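PDB 3M9V: FAD-dependent oxidoreductase from Actinomadura kijaniata, which takes part in the biosynthesis of the sugar D-kijanose, probably as a flavin-dependent oxidoreductase acting on a dTDP-linked sugar. Local coordinates for residues 21-26 with 76-81; 25-30 with 62-67. All blocks are in the same frame, centred on the assembly; numbering follows the deposited sequence.

Contact 1. Residues 21-26 with 76-81; sequences TPAGRV and LGVDRL
Ala23 CB sits against the loop at residues 76-78, 3.5 Å from Leu76 O and 4.0 Å from Val78 CG2. The same valine methyl also lies 3.7 Å from Ala23 O, so one branch of Val78 packs on both the side chain and the carbonyl of this first helical turn. One turn further on, Val26 CG1 meets Leu76 CD1 in a looser methyl contact. At the other end of the contact, Thr21 CG2 lies 3.8 Å from Arg80 CG and 4.0 Å from Arg80 CZ, touching the arginine chain near both its base and its head; it stands over one face of the guanidinium, offset toward the rim. No direct hydrogen bond joins the two segments; a water does it instead, donating to Thr21 OG1 and accepting from Arg80 N at 2.8 Å. Thr21 OG1 stands between its backbone N and carbonyl carbon (chi1 61°), and from there it also accepts from Gly24 N at 3.1 Å with an N-H...O angle of 149°. The hydroxyl thus serves the helix end and the water together, and it is further hydrogen-bonded to Asp83 on helix 81-94. Behind the apolar part, Leu76 and Val78 both rest on Leu27, and a backbone hydrogen bond links Gly77 with Val69. Arg80 in turn touches Asp319 on helix 291-323. Thr21 is a classic N-cap of helix 22-32, and Arg80 holds the corresponding position before helix 81-94, so the water bridges two helix starts in the N-terminal part of an acyl-CoA dehydrogenase fold; the Arg80 side chain is about 13 Å from the bound dTDP.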
loop_
_atom_site.group_PDB
_atom_site.type_symbol
_atom_site.label_atom_id
_atom_site.label_comp_id
_atom_site.label_asym_id
_atom_site.label_seq_id
_atom_site.Cartn_x
_atom_site.Cartn_y
_atom_site.Cartn_z
ATOM N N THR A 21 -11.024 -26.323 -21.947
ATOM C CA THR A 21 -11.100 -27.363 -22.975
ATOM C C THR A 21 -11.597 -28.661 -22.375
ATOM O O THR A 21 -11.526 -28.843 -21.163
ATOM C CB THR A 21 -9.732 -27.729 -23.593
ATOM O OG1 THR A 21 -8.894 -28.231 -22.549
ATOM C CG2 THR A 21 -9.058 -26.530 -24.190
ATOM N N PRO A 22 -12.134 -29.554 -23.231
ATOM C CA PRO A 22 -12.624 -30.846 -22.740
ATOM C C PRO A 22 -11.523 -31.625 -21.999
ATOM O O PRO A 22 -11.748 -32.183 -20.937
ATOM C CB PRO A 22 -13.075 -31.570 -24.023
ATOM C CG PRO A 22 -13.463 -30.426 -24.951
ATOM C CD PRO A 22 -12.499 -29.295 -24.636
ATOM N N ALA A 23 -10.302 -31.671 -22.506
ATOM C CA ALA A 23 -9.296 -32.407 -21.744
ATOM C C ALA A 23 -9.016 -31.784 -20.373
ATOM O O ALA A 23 -8.791 -32.503 -19.378
ATOM C CB ALA A 23 -8.031 -32.567 -22.558
ATOM N N GLY A 24 -9.089 -30.450 -20.328
ATOM C CA GLY A 24 -8.847 -29.728 -19.084
ATOM C C GLY A 24 -9.937 -30.133 -18.103
ATOM O O GLY A 24 -9.691 -30.327 -16.908
ATOM N N ARG A 25 -11.175 -30.226 -18.581
ATOM C CA ARG A 25 -12.246 -30.648 -17.661
ATOM C C ARG A 25 -12.061 -32.044 -17.081
ATOM O O ARG A 25 -12.261 -32.285 -15.882
ATOM C CB ARG A 25 -13.579 -30.684 -18.410
ATOM C CG ARG A 25 -14.541 -29.553 -18.050
ATOM C CD ARG A 25 -15.666 -29.385 -19.079
ATOM N NE ARG A 25 -15.399 -28.249 -19.959
ATOM C CZ ARG A 25 -15.648 -28.232 -21.265
ATOM N NH1 ARG A 25 -15.348 -27.156 -21.980
ATOM N NH2 ARG A 25 -16.190 -29.292 -21.849
ATOM N N VAL A 26 -11.698 -32.988 -17.947
ATOM C CA VAL A 26 -11.409 -34.361 -17.495
ATOM C C VAL A 26 -10.311 -34.385 -16.429
ATOM O O VAL A 26 -10.474 -34.966 -15.356
ATOM C CB VAL A 26 -11.020 -35.255 -18.717
ATOM C CG1 VAL A 26 -10.565 -36.628 -18.244
ATOM C CG2 VAL A 26 -12.206 -35.346 -19.717
ATOM N N LEU A 76 -3.741 -37.699 -21.645
ATOM C CA LEU A 76 -5.003 -36.969 -21.727
ATOM C C LEU A 76 -4.942 -35.851 -22.750
ATOM O O LEU A 76 -5.976 -35.329 -23.100
ATOM C CB LEU A 76 -5.374 -36.282 -20.424
ATOM C CG LEU A 76 -5.828 -37.086 -19.219
ATOM C CD1 LEU A 76 -6.452 -36.053 -18.275
ATOM C CD2 LEU A 76 -6.859 -38.100 -19.703
ATOM N N GLY A 77 -3.762 -35.432 -23.192
ATOM C CA GLY A 77 -3.717 -34.346 -24.161
ATOM C C GLY A 77 -4.039 -32.946 -23.642
ATOM O O GLY A 77 -4.383 -32.076 -24.448
ATOM N N VAL A 78 -3.938 -32.690 -22.338
ATOM C CA VAL A 78 -4.051 -31.307 -21.862
ATOM C C VAL A 78 -2.937 -30.496 -22.502
ATOM O O VAL A 78 -1.757 -30.826 -22.399
ATOM C CB VAL A 78 -4.020 -31.181 -20.325
ATOM C CG1 VAL A 78 -4.087 -29.703 -19.902
ATOM C CG2 VAL A 78 -5.198 -31.966 -19.745
ATOM N N ASP A 79 -3.291 -29.443 -23.224
ATOM C CA ASP A 79 -2.242 -28.673 -23.869
ATOM C C ASP A 79 -2.394 -27.174 -23.652
ATOM O O ASP A 79 -1.577 -26.449 -24.208
ATOM C CB ASP A 79 -2.206 -28.971 -25.365
ATOM C CG ASP A 79 -3.439 -28.447 -26.065
ATOM O OD1 ASP A 79 -4.462 -28.104 -25.432
ATOM O OD2 ASP A 79 -3.384 -28.364 -27.299
ATOM N N ARG A 80 -3.345 -26.707 -22.837
ATOM C CA ARG A 80 -3.363 -25.286 -22.473
ATOM C C ARG A 80 -2.713 -25.002 -21.118
ATOM O O ARG A 80 -3.051 -25.620 -20.103
ATOM C CB ARG A 80 -4.798 -24.790 -22.318
ATOM C CG ARG A 80 -5.693 -24.787 -23.546
ATOM C CD ARG A 80 -5.183 -23.965 -24.697
ATOM N NE ARG A 80 -6.103 -24.232 -25.803
ATOM C CZ ARG A 80 -7.172 -23.495 -26.087
ATOM N NH1 ARG A 80 -7.450 -22.404 -25.385
ATOM N NH2 ARG A 80 -7.942 -23.819 -27.113
ATOM N N LEU A 81 -1.845 -23.992 -21.085
ATOM C CA LEU A 81 -1.308 -23.559 -19.798
ATOM C C LEU A 81 -2.432 -23.134 -18.852
ATOM O O LEU A 81 -2.380 -23.308 -17.632
ATOM C CB LEU A 81 -0.319 -22.421 -20.040
ATOM C CG LEU A 81 0.999 -22.887 -20.697
ATOM C CD1 LEU A 81 1.575 -21.649 -21.372
ATOM C CD2 LEU A 81 1.993 -23.477 -19.687
HETATM O O HOH W 1 -5.773 -28.053 -22.345
#

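Contact 2. Residues 25-30 with 62-67; sequences RVLLDR and DGLMGA
Leu27 CG lies anti to its backbone N (chi1 175°), and Leu64 CG anti to its carbonyl carbon (chi1 -52°); these torsions set the two CG atoms so that their methyls meet between helix 22-32 and residues 62-67. Leu27 CD1 packs 3.6 Å from Ala67 CB and touches Leu64 CD2 more loosely, at 4.4 Å. Leu64 CD2 presses against Arg30 CB at 3.5 Å, while Leu64 CD1 faces the carbonyl of Arg30 at 4.0 Å from its O. The bent arginine chain carries the guanidinium back along its own helix, where Val26 CG1 lies over one of its faces. Polar linkage is left to a water that donates to Arg30 O at 2.7 Å and to Asp62 OD2 at 2.9 Å; this carboxylate oxygen is also hydrogen-bonded to His34 NE2. Replacing Leu64 with an alanine would probably open a gap beside Arg30 CB and Leu27 CD1 and leave the outer chain of Arg30 freer to turn. Gly63 closes the preceding helix 53-61 in a Schellman motif; Leu64 stands on the short 3-10 segment that follows, Ala67 in the loop just beyond, and both point to helix 22-32. Leu64 also rests on Leu59 of helix 53-61, and Leu27 extends the packing to Ala87 of helix 81-94.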
loop_
_atom_site.group_PDB
_atom_site.type_symbol
_atom_site.label_atom_id
_atom_site.label_comp_id
_atom_site.label_asym_id
_atom_site.label_seq_id
_atom_site.Cartn_x
_atom_site.Cartn_y
_atom_site.Cartn_z
ATOM N N ARG A 25 -11.175 -30.226 -18.581
ATOM C CA ARG A 25 -12.246 -30.648 -17.661
ATOM C C ARG A 25 -12.061 -32.044 -17.081
ATOM O O ARG A 25 -12.261 -32.285 -15.882
ATOM C CB ARG A 25 -13.579 -30.684 -18.410
ATOM C CG ARG A 25 -14.541 -29.553 -18.050
ATOM C CD ARG A 25 -15.666 -29.385 -19.079
ATOM N NE ARG A 25 -15.399 -28.249 -19.959
ATOM C CZ ARG A 25 -15.648 -28.232 -21.265
ATOM N NH1 ARG A 25 -15.348 -27.156 -21.980
ATOM N NH2 ARG A 25 -16.190 -29.292 -21.849
ATOM N N VAL A 26 -11.698 -32.988 -17.947
ATOM C CA VAL A 26 -11.409 -34.361 -17.495
ATOM C C VAL A 26 -10.311 -34.385 -16.429
ATOM O O VAL A 26 -10.474 -34.966 -15.356
ATOM C CB VAL A 26 -11.020 -35.255 -18.717
ATOM C CG1 VAL A 26 -10.565 -36.628 -18.244
ATOM C CG2 VAL A 26 -12.206 -35.346 -19.717
ATOM N N LEU A 27 -9.192 -33.723 -16.709
ATOM C CA LEU A 27 -8.139 -33.520 -15.709
ATOM C C LEU A 27 -8.663 -33.060 -14.349
ATOM O O LEU A 27 -8.377 -33.653 -13.303
ATOM C CB LEU A 27 -7.093 -32.532 -16.242
ATOM C CG LEU A 27 -6.044 -32.225 -15.157
ATOM C CD1 LEU A 27 -5.385 -33.545 -14.778
ATOM C CD2 LEU A 27 -4.974 -31.228 -15.645
ATOM N N LEU A 28 -9.436 -31.981 -14.336
ATOM C CA LEU A 28 -9.991 -31.501 -13.071
ATOM C C LEU A 28 -10.976 -32.483 -12.433
ATOM O O LEU A 28 -10.994 -32.663 -11.206
ATOM C CB LEU A 28 -10.643 -30.133 -13.306
ATOM C CG LEU A 28 -11.109 -29.252 -12.149
ATOM C CD1 LEU A 28 -9.929 -28.886 -11.279
ATOM C CD2 LEU A 28 -11.790 -27.963 -12.623
ATOM N N ASP A 29 -11.806 -33.135 -13.243
ATOM C CA ASP A 29 -12.711 -34.132 -12.652
ATOM C C ASP A 29 -11.925 -35.266 -12.001
ATOM O O ASP A 29 -12.243 -35.680 -10.885
ATOM C CB ASP A 29 -13.665 -34.731 -13.695
ATOM C CG ASP A 29 -14.814 -33.794 -14.055
ATOM O OD1 ASP A 29 -15.018 -32.770 -13.363
ATOM O OD2 ASP A 29 -15.524 -34.062 -15.050
ATOM N N ARG A 30 -10.867 -35.737 -12.654
ATOM C CA ARG A 30 -10.128 -36.911 -12.184
ATOM C C ARG A 30 -9.348 -36.553 -10.934
ATOM O O ARG A 30 -9.190 -37.372 -10.035
ATOM C CB ARG A 30 -9.165 -37.411 -13.267
ATOM C CG ARG A 30 -9.875 -38.136 -14.401
ATOM C CD ARG A 30 -9.444 -39.598 -14.494
ATOM N NE ARG A 30 -8.788 -39.887 -15.767
ATOM C CZ ARG A 30 -9.442 -40.107 -16.906
ATOM N NH1 ARG A 30 -8.764 -40.375 -18.013
ATOM N NH2 ARG A 30 -10.772 -40.072 -16.957
ATOM N N ASP A 62 -3.065 -43.673 -11.551
ATOM C CA ASP A 62 -4.311 -43.142 -12.094
ATOM C C ASP A 62 -4.062 -42.462 -13.434
ATOM O O ASP A 62 -4.973 -41.880 -14.025
ATOM C CB ASP A 62 -4.801 -42.067 -11.122
ATOM C CG ASP A 62 -6.299 -42.028 -11.006
ATOM O OD1 ASP A 62 -6.880 -43.130 -11.103
ATOM O OD2 ASP A 62 -6.867 -40.926 -10.835
ATOM N N GLY A 63 -2.814 -42.461 -13.896
ATOM C CA GLY A 63 -2.474 -41.755 -15.133
ATOM C C GLY A 63 -2.430 -40.230 -15.150
ATOM O O GLY A 63 -2.097 -39.629 -16.172
ATOM N N LEU A 64 -2.689 -39.569 -14.027
ATOM C CA LEU A 64 -2.664 -38.105 -14.040
ATOM C C LEU A 64 -1.265 -37.519 -14.229
ATOM O O LEU A 64 -1.110 -36.344 -14.564
ATOM C CB LEU A 64 -3.364 -37.529 -12.805
ATOM C CG LEU A 64 -4.762 -38.138 -12.649
ATOM C CD1 LEU A 64 -5.427 -37.757 -11.346
ATOM C CD2 LEU A 64 -5.705 -37.843 -13.831
ATOM N N MET A 65 -0.238 -38.332 -14.009
ATOM C CA MET A 65 1.140 -37.919 -14.268
ATOM C C MET A 65 1.445 -37.833 -15.760
ATOM O O MET A 65 2.478 -37.305 -16.186
ATOM C CB MET A 65 2.121 -38.787 -13.470
ATOM C CG MET A 65 2.038 -38.586 -11.955
ATOM S SD MET A 65 2.655 -36.996 -11.303
ATOM C CE MET A 65 4.435 -37.127 -11.438
ATOM N N GLY A 66 0.494 -38.303 -16.561
ATOM C CA GLY A 66 0.532 -38.151 -18.013
ATOM C C GLY A 66 -0.503 -37.192 -18.573
ATOM O O GLY A 66 -0.832 -37.231 -19.763
ATOM N N ALA A 67 -1.024 -36.296 -17.734
ATOM C CA ALA A 67 -2.149 -35.467 -18.174
ATOM C C ALA A 67 -1.772 -34.584 -19.356
ATOM O O ALA A 67 -2.616 -34.287 -20.210
ATOM C CB ALA A 67 -2.699 -34.561 -17.017
HETATM O O HOH W 2 -9.573 -40.047 -10.421
#

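Both contacts set helix 22-32 against the connection between helices 53-61 and 81-94: contact 1 uses its first turn and the end of that connection, contact 2 its later turns and the beginning. Contact 2 is the more buried, with leucine and alanine methyls inside and Arg30 at the exposed border; contact 1 is partly buried and mixes small apolar groups with a capped helix start. Each is bridged by one water, reaching a helix-cap hydroxyl and a backbone N-H in contact 1, but a helix carbonyl and a carboxylate in contact 2. They meet where Val78 N lies 3.0 Å from Ala67 O, a probable hydrogen bond, and where Leu76 packs against Arg30.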